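Benzoate transport porin BenP (Acinetobacter baumannii AB307-0294, PDB 5DL8) probably acts as an outer-membrane porin of the OprD family, a beta-barrel channel for small solutes, possibly including benzoate. Local coordinates at residues Y166-V172 / L200-R206; D136-T140 / G215-F219. The contacts are given in a common frame with arbitrary orientation. Numbering follows the deposited sequence.

How the contacts relate
Both contacts belong to the same part of the barrel. Contact 1 pairs two neighbouring wall strands, and contact 2 sets a loop from inside the barrel against the next strand. Their centres are 8 Å apart. Strands 200-210 and 213-222 are consecutive and paired, with L205 O and Y217 N 2.8 Å apart in a probable hydrogen bond. The inward face of contact 1 continues into contact 2: L137 touches Y202 and D204, while Y218 packs beside Y202. R206 joins them by charge, bridging to E216, whose OE2 lies only 2.6 Å from D204 OD1, a close approach of like charges. The two calcium sites lie elsewhere.

Contact 1 (Y166-V172 / L200-R206); sequences YAEIGRV and LNYIDLR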
ATOM      1  N   TYR A 166      21.157  -1.430  -4.812  1.00 34.46           N
ATOM      2  CA  TYR A 166      20.388  -0.201  -4.673  1.00 35.87           C
ATOM      3  C   TYR A 166      20.234   0.064  -3.157  1.00 35.73           C
ATOM      4  O   TYR A 166      19.870  -0.853  -2.370  1.00 36.10           O
ATOM      5  CB  TYR A 166      18.994  -0.343  -5.342  1.00 36.30           C
ATOM      6  CG  TYR A 166      18.048   0.805  -5.030  1.00 36.48           C
ATOM      7  CD1 TYR A 166      17.269   0.816  -3.817  1.00 36.14           C
ATOM      8  CD2 TYR A 166      17.937   1.906  -5.900  1.00 37.86           C
ATOM      9  CE1 TYR A 166      16.434   1.902  -3.506  1.00 36.69           C
ATOM     10  CE2 TYR A 166      17.051   2.976  -5.592  1.00 38.84           C
ATOM     11  CZ  TYR A 166      16.334   2.956  -4.409  1.00 37.42           C
ATOM     12  OH  TYR A 166      15.520   3.992  -4.101  1.00 42.81           O
ATOM     13  N   ALA A 167      20.428   1.312  -2.738  1.00 36.41           N
ATOM     14  CA  ALA A 167      20.205   1.708  -1.291  1.00 35.36           C
ATOM     15  C   ALA A 167      19.325   2.930  -1.212  1.00 34.10           C
ATOM     16  O   ALA A 167      19.383   3.752  -2.073  1.00 33.46           O
ATOM     17  CB  ALA A 167      21.529   2.019  -0.616  1.00 35.74           C
ATOM     18  N   GLU A 168      18.640   3.104  -0.094  1.00 33.35           N
ATOM     19  CA  GLU A 168      17.830   4.289   0.150  1.00 32.82           C
ATOM     20  C   GLU A 168      17.734   4.450   1.663  1.00 31.66           C
ATOM     21  O   GLU A 168      17.573   3.466   2.384  1.00 30.74           O
ATOM     22  CB  GLU A 168      16.440   4.107  -0.524  1.00 33.45           C
ATOM     23  CG  GLU A 168      15.414   5.159  -0.192  1.00 34.42           C
ATOM     24  CD  GLU A 168      14.058   4.869  -0.842  1.00 34.38           C
ATOM     25  OE1 GLU A 168      14.004   4.106  -1.862  1.00 32.49           O
ATOM     26  OE2 GLU A 168      13.077   5.427  -0.259  1.00 33.72           O
ATOM     27  N   ILE A 169      17.940   5.679   2.116  1.00 32.03           N
ATOM     28  CA  ILE A 169      17.783   6.087   3.519  1.00 32.38           C
ATOM     29  C   ILE A 169      16.816   7.308   3.594  1.00 31.68           C
ATOM     30  O   ILE A 169      16.696   8.079   2.665  1.00 30.95           O
ATOM     31  CB  ILE A 169      19.129   6.438   4.251  1.00 33.25           C
ATOM     32  CG1 ILE A 169      19.781   7.678   3.660  1.00 34.27           C
ATOM     33  CG2 ILE A 169      20.073   5.233   4.271  1.00 33.87           C
ATOM     34  CD1 ILE A 169      21.016   8.155   4.414  1.00 35.79           C
ATOM     35  N   GLY A 170      16.150   7.492   4.713  1.00 30.98           N
ATOM     36  CA  GLY A 170      15.248   8.652   4.840  1.00 31.45           C
ATOM     37  C   GLY A 170      14.830   8.921   6.287  1.00 30.82           C
ATOM     38  O   GLY A 170      14.988   8.079   7.164  1.00 31.30           O
ATOM     39  N   ARG A 171      14.374  10.132   6.516  1.00 31.34           N
ATOM     40  CA  ARG A 171      13.649  10.481   7.696  1.00 31.16           C
ATOM     41  C   ARG A 171      12.279  11.039   7.281  1.00 30.36           C
ATOM     42  O   ARG A 171      12.193  12.058   6.676  1.00 29.09           O
ATOM     43  CB  ARG A 171      14.346  11.553   8.446  1.00 32.16           C
ATOM     44  CG  ARG A 171      13.603  11.893   9.723  1.00 32.98           C
ATOM     45  CD  ARG A 171      14.520  12.718  10.599  1.00 34.21           C
ATOM     46  NE  ARG A 171      13.764  13.409  11.608  1.00 36.03           N
ATOM     47  CZ  ARG A 171      13.426  12.905  12.790  1.00 38.29           C
ATOM     48  NH1 ARG A 171      13.766  11.644  13.185  1.00 39.39           N
ATOM     49  NH2 ARG A 171      12.803  13.698  13.637  1.00 38.35           N
ATOM     50  N   VAL A 172      11.235  10.360   7.708  1.00 30.18           N
ATOM     51  CA  VAL A 172       9.873  10.693   7.356  1.00 30.35           C
ATOM     52  C   VAL A 172       9.167  11.277   8.613  1.00 30.59           C
ATOM     53  O   VAL A 172       8.914  10.562   9.552  1.00 30.10           O
ATOM     54  CB  VAL A 172       9.113   9.457   6.823  1.00 28.78           C
ATOM     55  CG1 VAL A 172       7.737   9.897   6.259  1.00 29.76           C
ATOM     56  CG2 VAL A 172       9.895   8.731   5.720  1.00 29.31           C
ATOM     57  N   LEU A 200      10.055   8.553  11.483  1.00 28.32           N
ATOM     58  CA  LEU A 200      10.482   7.282  10.991  1.00 28.06           C
ATOM     59  C   LEU A 200      11.829   7.479  10.318  1.00 28.45           C
ATOM     60  O   LEU A 200      11.913   8.190   9.323  1.00 28.83           O
ATOM     61  CB  LEU A 200       9.451   6.771   9.952  1.00 26.43           C
ATOM     62  CG  LEU A 200       9.835   5.541   9.209  1.00 25.63           C
ATOM     63  CD1 LEU A 200      10.080   4.376  10.161  1.00 25.31           C
ATOM     64  CD2 LEU A 200       8.743   5.112   8.241  1.00 24.31           C
ATOM     65  N   ASN A 201      12.854   6.799  10.823  1.00 28.47           N
ATOM     66  CA  ASN A 201      14.210   6.792  10.231  1.00 28.92           C
ATOM     67  C   ASN A 201      14.378   5.410   9.647  1.00 27.96           C
ATOM     68  O   ASN A 201      14.156   4.401  10.332  1.00 28.61           O
ATOM     69  CB  ASN A 201      15.294   7.036  11.314  1.00 29.81           C
ATOM     70  CG  ASN A 201      14.965   8.246  12.204  1.00 30.40           C
ATOM     71  OD1 ASN A 201      14.908   9.373  11.734  1.00 29.70           O
ATOM     72  ND2 ASN A 201      14.782   8.003  13.494  1.00 31.12           N
ATOM     73  N   TYR A 202      14.696   5.352   8.379  1.00 27.48           N
ATOM     74  CA  TYR A 202      14.735   4.044   7.696  1.00 27.76           C
ATOM     75  C   TYR A 202      15.964   3.845   6.790  1.00 27.11           C
ATOM     76  O   TYR A 202      16.548   4.803   6.336  1.00 26.63           O
ATOM     77  CB  TYR A 202      13.405   3.779   6.895  1.00 27.08           C
ATOM     78  CG  TYR A 202      13.271   4.527   5.621  1.00 27.50           C
ATOM     79  CD1 TYR A 202      13.692   3.960   4.395  1.00 28.01           C
ATOM     80  CD2 TYR A 202      12.671   5.782   5.588  1.00 27.57           C
ATOM     81  CE1 TYR A 202      13.567   4.632   3.212  1.00 28.33           C
ATOM     82  CE2 TYR A 202      12.581   6.457   4.368  1.00 28.78           C
ATOM     83  CZ  TYR A 202      13.022   5.900   3.199  1.00 28.68           C
ATOM     84  OH  TYR A 202      12.875   6.612   2.000  1.00 30.71           O
ATOM     85  N   ILE A 203      16.275   2.588   6.517  1.00 27.62           N
ATOM     86  CA  ILE A 203      17.235   2.156   5.433  1.00 28.31           C
ATOM     87  C   ILE A 203      16.608   1.004   4.677  1.00 27.57           C
ATOM     88  O   ILE A 203      15.941   0.121   5.296  1.00 27.08           O
ATOM     89  CB  ILE A 203      18.696   1.933   5.927  1.00 31.20           C
ATOM     90  CG1 ILE A 203      19.617   1.199   4.909  1.00 32.82           C
ATOM     91  CG2 ILE A 203      18.701   1.187   7.211  1.00 33.20           C
ATOM     92  CD1 ILE A 203      21.097   1.574   5.060  1.00 34.25           C
ATOM     93  N   ASP A 204      16.719   1.040   3.335  1.00 26.68           N
ATOM     94  CA  ASP A 204      16.259  -0.064   2.526  1.00 26.34           C
ATOM     95  C   ASP A 204      17.342  -0.401   1.550  1.00 26.43           C
ATOM     96  O   ASP A 204      17.833   0.475   0.954  1.00 28.24           O
ATOM     97  CB  ASP A 204      15.000   0.365   1.801  1.00 26.49           C
ATOM     98  CG  ASP A 204      14.419  -0.706   0.963  1.00 28.04           C
ATOM     99  OD1 ASP A 204      13.735  -1.568   1.532  1.00 27.79           O
ATOM    100  OD2 ASP A 204      14.614  -0.642  -0.280  1.00 32.39           O
ATOM    101  N   LEU A 205      17.697  -1.667   1.390  1.00 26.60           N
ATOM    102  CA  LEU A 205      18.758  -2.185   0.517  1.00 27.89           C
ATOM    103  C   LEU A 205      18.195  -3.288  -0.378  1.00 27.59           C
ATOM    104  O   LEU A 205      17.392  -4.186   0.145  1.00 26.64           O
ATOM    105  CB  LEU A 205      19.870  -2.784   1.381  1.00 29.70           C
ATOM    106  CG  LEU A 205      20.587  -1.847   2.329  1.00 32.20           C
ATOM    107  CD1 LEU A 205      21.730  -2.556   3.071  1.00 36.00           C
ATOM    108  CD2 LEU A 205      21.208  -0.653   1.590  1.00 34.58           C
ATOM    109  N   ARG A 206      18.449  -3.157  -1.689  1.00 28.57           N
ATOM    110  CA  ARG A 206      17.910  -4.086  -2.743  1.00 30.00           C
ATOM    111  C   ARG A 206      19.053  -4.643  -3.566  1.00 30.60           C
ATOM    112  O   ARG A 206      19.819  -3.892  -4.107  1.00 31.09           O
ATOM    113  CB  ARG A 206      16.868  -3.413  -3.659  1.00 31.38           C
ATOM    114  CG  ARG A 206      15.460  -3.294  -3.078  1.00 33.12           C
ATOM    115  CD  ARG A 206      14.463  -2.384  -3.872  1.00 36.00           C
ATOM    116  NE  ARG A 206      13.342  -2.052  -2.930  1.00 42.32           N
ATOM    117  CZ  ARG A 206      12.043  -1.785  -3.223  1.00 41.70           C
ATOM    118  NH1 ARG A 206      11.646  -1.723  -4.499  1.00 41.36           N
ATOM    119  NH2 ARG A 206      11.143  -1.588  -2.225  1.00 37.28           N
TER
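Y202, Y166 and E168 bury the most surface between these antiparallel strands, whose axes come within 4.7 Å, with N-to-C directions 172° apart. In the p rotamer, the Y202 ring lies back over G170, with G170 N above one face. Glycine suits this place because a CB here would clash with the ring, and the aromatic in turn covers the bare backbone. The Y202 hydroxyl donates to E168: OH and OE2 are 2.6 Å apart, and N156 is a further partner. E168, extended in t rotamers, accepts from Y166 through its other oxygen, with Y166 OH 2.7 Å from OE1. One carboxylate thus joins two tyrosines on the face that also carries D204. The E168-D204 pair is hydrogen-bonded, D204 N 2.7 Å from E168 O. On the other face A167, I169, I203 and L205 make an apolar patch, as expected for lipid contact, while R171 and N201 give its end a polar pair (R171 NH1 to N201 OD1 2.9 Å), R171 also bridging to E223. With a largely polar cluster facing the interior, an apolar patch facing outward and a cross-strand glycine-aromatic pair, this is the wall of an outer-membrane beta-barrel.

Contact 2 (D136-T140 / G215-F219); sequences DLPVT and GEYYF
Strand 215-219 is extended and meets a compact turn, 136-140, whose P138 lies closest to Y218 (CA to CA 7.4 Å). The turn is held by L137 N to T140 O at 2.9 Å; V139 (phi 64°, psi -55°) makes a classic gamma turn, closed by a weak bond of 2.8 Å from T140 N to P138 O. Along the strand, E216 comes first, directed at the turn with chi1 and chi2 t. Its OE2 approaches P138 CD at 3.9 Å, and the charge is met by R206. Y217 points to the opposite face. Y218, chi1 t and chi2 near 90°, reaches the turn. P138 CB sits over its ring face, 3.9 Å from the centroid, a CH-pi contact suited to proline, whose compact, rigid ring holds CB against the aromatic face. V139 CG2 packs 3.9 Å from Y218 CE2, and L137 CB lies 4.3 Å from CE1. A water bridges the polar tips, 3.0 Å from Y218 OH and 2.7 Å from T140 OG1. The arrangement is consistent with an inward-folded constriction loop, as in other porins. Around it, L137 and T140 touch strand 200-210, and P138 and V139 reach Y230 and K228 of strand 226-238.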
ATOM      1  N   ASP A 136       7.349   3.610  -1.614  1.00 30.17           N
ATOM      2  CA  ASP A 136       6.950   2.295  -1.977  1.00 34.17           C
ATOM      3  C   ASP A 136       7.845   1.302  -1.180  1.00 34.65           C
ATOM      4  O   ASP A 136       8.703   0.666  -1.757  1.00 34.00           O
ATOM      5  CB  ASP A 136       7.133   2.039  -3.505  1.00 37.72           C
ATOM      6  CG  ASP A 136       6.617   0.650  -3.928  1.00 41.59           C
ATOM      7  OD1 ASP A 136       5.941  -0.075  -3.134  1.00 42.42           O
ATOM      8  OD2 ASP A 136       6.886   0.269  -5.076  1.00 51.17           O
ATOM      9  N   LEU A 137       7.610   1.229   0.132  1.00 34.27           N
ATOM     10  CA  LEU A 137       8.411   0.515   1.102  1.00 33.36           C
ATOM     11  C   LEU A 137       7.562  -0.180   2.114  1.00 31.90           C
ATOM     12  O   LEU A 137       6.358   0.140   2.336  1.00 31.60           O
ATOM     13  CB  LEU A 137       9.277   1.515   1.868  1.00 35.16           C
ATOM     14  CG  LEU A 137      10.374   2.149   0.949  1.00 37.95           C
ATOM     15  CD1 LEU A 137      10.864   3.404   1.595  1.00 39.43           C
ATOM     16  CD2 LEU A 137      11.557   1.252   0.580  1.00 38.86           C
ATOM     17  N   PRO A 138       8.163  -1.120   2.814  1.00 32.78           N
ATOM     18  CA  PRO A 138       7.563  -1.549   4.109  1.00 31.40           C
ATOM     19  C   PRO A 138       7.201  -0.364   5.062  1.00 31.29           C
ATOM     20  O   PRO A 138       7.883   0.677   5.072  1.00 29.56           O
ATOM     21  CB  PRO A 138       8.719  -2.310   4.699  1.00 34.81           C
ATOM     22  CG  PRO A 138       9.328  -2.963   3.405  1.00 33.30           C
ATOM     23  CD  PRO A 138       9.427  -1.791   2.532  1.00 31.62           C
ATOM     24  N   VAL A 139       6.173  -0.506   5.865  1.00 29.42           N
ATOM     25  CA  VAL A 139       5.580   0.589   6.531  1.00 33.56           C
ATOM     26  C   VAL A 139       4.885   1.731   5.664  1.00 31.31           C
ATOM     27  O   VAL A 139       3.743   2.085   5.950  1.00 30.67           O
ATOM     28  CB  VAL A 139       6.600   1.366   7.494  1.00 39.43           C
ATOM     29  CG1 VAL A 139       5.760   2.274   8.433  1.00 39.72           C
ATOM     30  CG2 VAL A 139       7.511   0.430   8.319  1.00 41.08           C
ATOM     31  N   THR A 140       5.632   2.336   4.700  1.00 29.65           N
ATOM     32  CA  THR A 140       5.204   3.475   3.959  1.00 30.38           C
ATOM     33  C   THR A 140       5.007   3.043   2.524  1.00 30.48           C
ATOM     34  O   THR A 140       5.965   3.071   1.719  1.00 30.54           O
ATOM     35  CB  THR A 140       6.237   4.599   4.116  1.00 31.05           C
ATOM     36  OG1 THR A 140       7.472   4.190   3.599  1.00 29.52           O
ATOM     37  CG2 THR A 140       6.386   5.014   5.630  1.00 32.65           C
ATOM     38  N   GLY A 215      17.012  -9.902  -3.417  1.00 31.80           N
ATOM     39  CA  GLY A 215      16.681  -9.770  -1.995  1.00 31.30           C
ATOM     40  C   GLY A 215      16.464  -8.300  -1.537  1.00 29.41           C
ATOM     41  O   GLY A 215      16.944  -7.365  -2.115  1.00 29.74           O
ATOM     42  N   GLU A 216      15.858  -8.111  -0.417  1.00 30.06           N
ATOM     43  CA  GLU A 216      15.636  -6.746   0.104  1.00 29.49           C
ATOM     44  C   GLU A 216      15.838  -6.808   1.621  1.00 28.24           C
ATOM     45  O   GLU A 216      15.356  -7.723   2.275  1.00 27.85           O
ATOM     46  CB  GLU A 216      14.257  -6.216  -0.407  1.00 29.12           C
ATOM     47  CG  GLU A 216      13.819  -4.909   0.283  1.00 29.30           C
ATOM     48  CD  GLU A 216      12.588  -4.259  -0.297  1.00 30.11           C
ATOM     49  OE1 GLU A 216      11.927  -4.846  -1.205  1.00 36.20           O
ATOM     50  OE2 GLU A 216      12.207  -3.142   0.166  1.00 29.33           O
ATOM     51  N   TYR A 217      16.587  -5.894   2.188  1.00 27.46           N
ATOM     52  CA  TYR A 217      16.545  -5.720   3.608  1.00 26.85           C
ATOM     53  C   TYR A 217      16.051  -4.347   3.947  1.00 25.51           C
ATOM     54  O   TYR A 217      16.522  -3.342   3.369  1.00 25.17           O
ATOM     55  CB  TYR A 217      17.964  -5.824   4.164  1.00 29.69           C
ATOM     56  CG  TYR A 217      18.054  -5.416   5.614  1.00 30.32           C
ATOM     57  CD1 TYR A 217      17.521  -6.230   6.612  1.00 31.85           C
ATOM     58  CD2 TYR A 217      18.634  -4.234   5.994  1.00 31.39           C
ATOM     59  CE1 TYR A 217      17.541  -5.834   7.972  1.00 32.32           C
ATOM     60  CE2 TYR A 217      18.779  -3.890   7.345  1.00 31.65           C
ATOM     61  CZ  TYR A 217      18.188  -4.669   8.339  1.00 32.05           C
ATOM     62  OH  TYR A 217      18.231  -4.315   9.690  1.00 30.63           O
ATOM     63  N   TYR A 218      15.179  -4.242   4.938  1.00 24.06           N
ATOM     64  CA  TYR A 218      14.705  -2.886   5.377  1.00 23.77           C
ATOM     65  C   TYR A 218      14.797  -2.789   6.862  1.00 23.55           C
ATOM     66  O   TYR A 218      14.444  -3.718   7.597  1.00 22.11           O
ATOM     67  CB  TYR A 218      13.183  -2.743   5.014  1.00 23.29           C
ATOM     68  CG  TYR A 218      12.471  -1.537   5.544  1.00 22.99           C
ATOM     69  CD1 TYR A 218      12.438  -0.363   4.854  1.00 24.00           C
ATOM     70  CD2 TYR A 218      11.790  -1.597   6.753  1.00 23.72           C
ATOM     71  CE1 TYR A 218      11.731   0.754   5.362  1.00 24.58           C
ATOM     72  CE2 TYR A 218      11.124  -0.509   7.289  1.00 23.96           C
ATOM     73  CZ  TYR A 218      11.146   0.671   6.612  1.00 24.93           C
ATOM     74  OH  TYR A 218      10.441   1.690   7.199  1.00 26.46           O
ATOM     75  N   PHE A 219      15.135  -1.613   7.325  1.00 24.89           N
ATOM     76  CA  PHE A 219      15.075  -1.308   8.758  1.00 24.93           C
ATOM     77  C   PHE A 219      14.373   0.026   8.931  1.00 24.89           C
ATOM     78  O   PHE A 219      14.681   1.035   8.243  1.00 23.97           O
ATOM     79  CB  PHE A 219      16.417  -1.301   9.488  1.00 26.04           C
ATOM     80  CG  PHE A 219      16.322  -0.851  10.975  1.00 26.10           C
ATOM     81  CD1 PHE A 219      15.725  -1.656  11.952  1.00 26.37           C
ATOM     82  CD2 PHE A 219      16.792   0.388  11.385  1.00 26.92           C
ATOM     83  CE1 PHE A 219      15.649  -1.253  13.338  1.00 25.63           C
ATOM     84  CE2 PHE A 219      16.708   0.780  12.763  1.00 27.55           C
ATOM     85  CZ  PHE A 219      16.137  -0.068  13.726  1.00 25.65           C
TER
HETATM   86  O   HOH W   1       9.787   3.508   4.888  1.00 32.63           O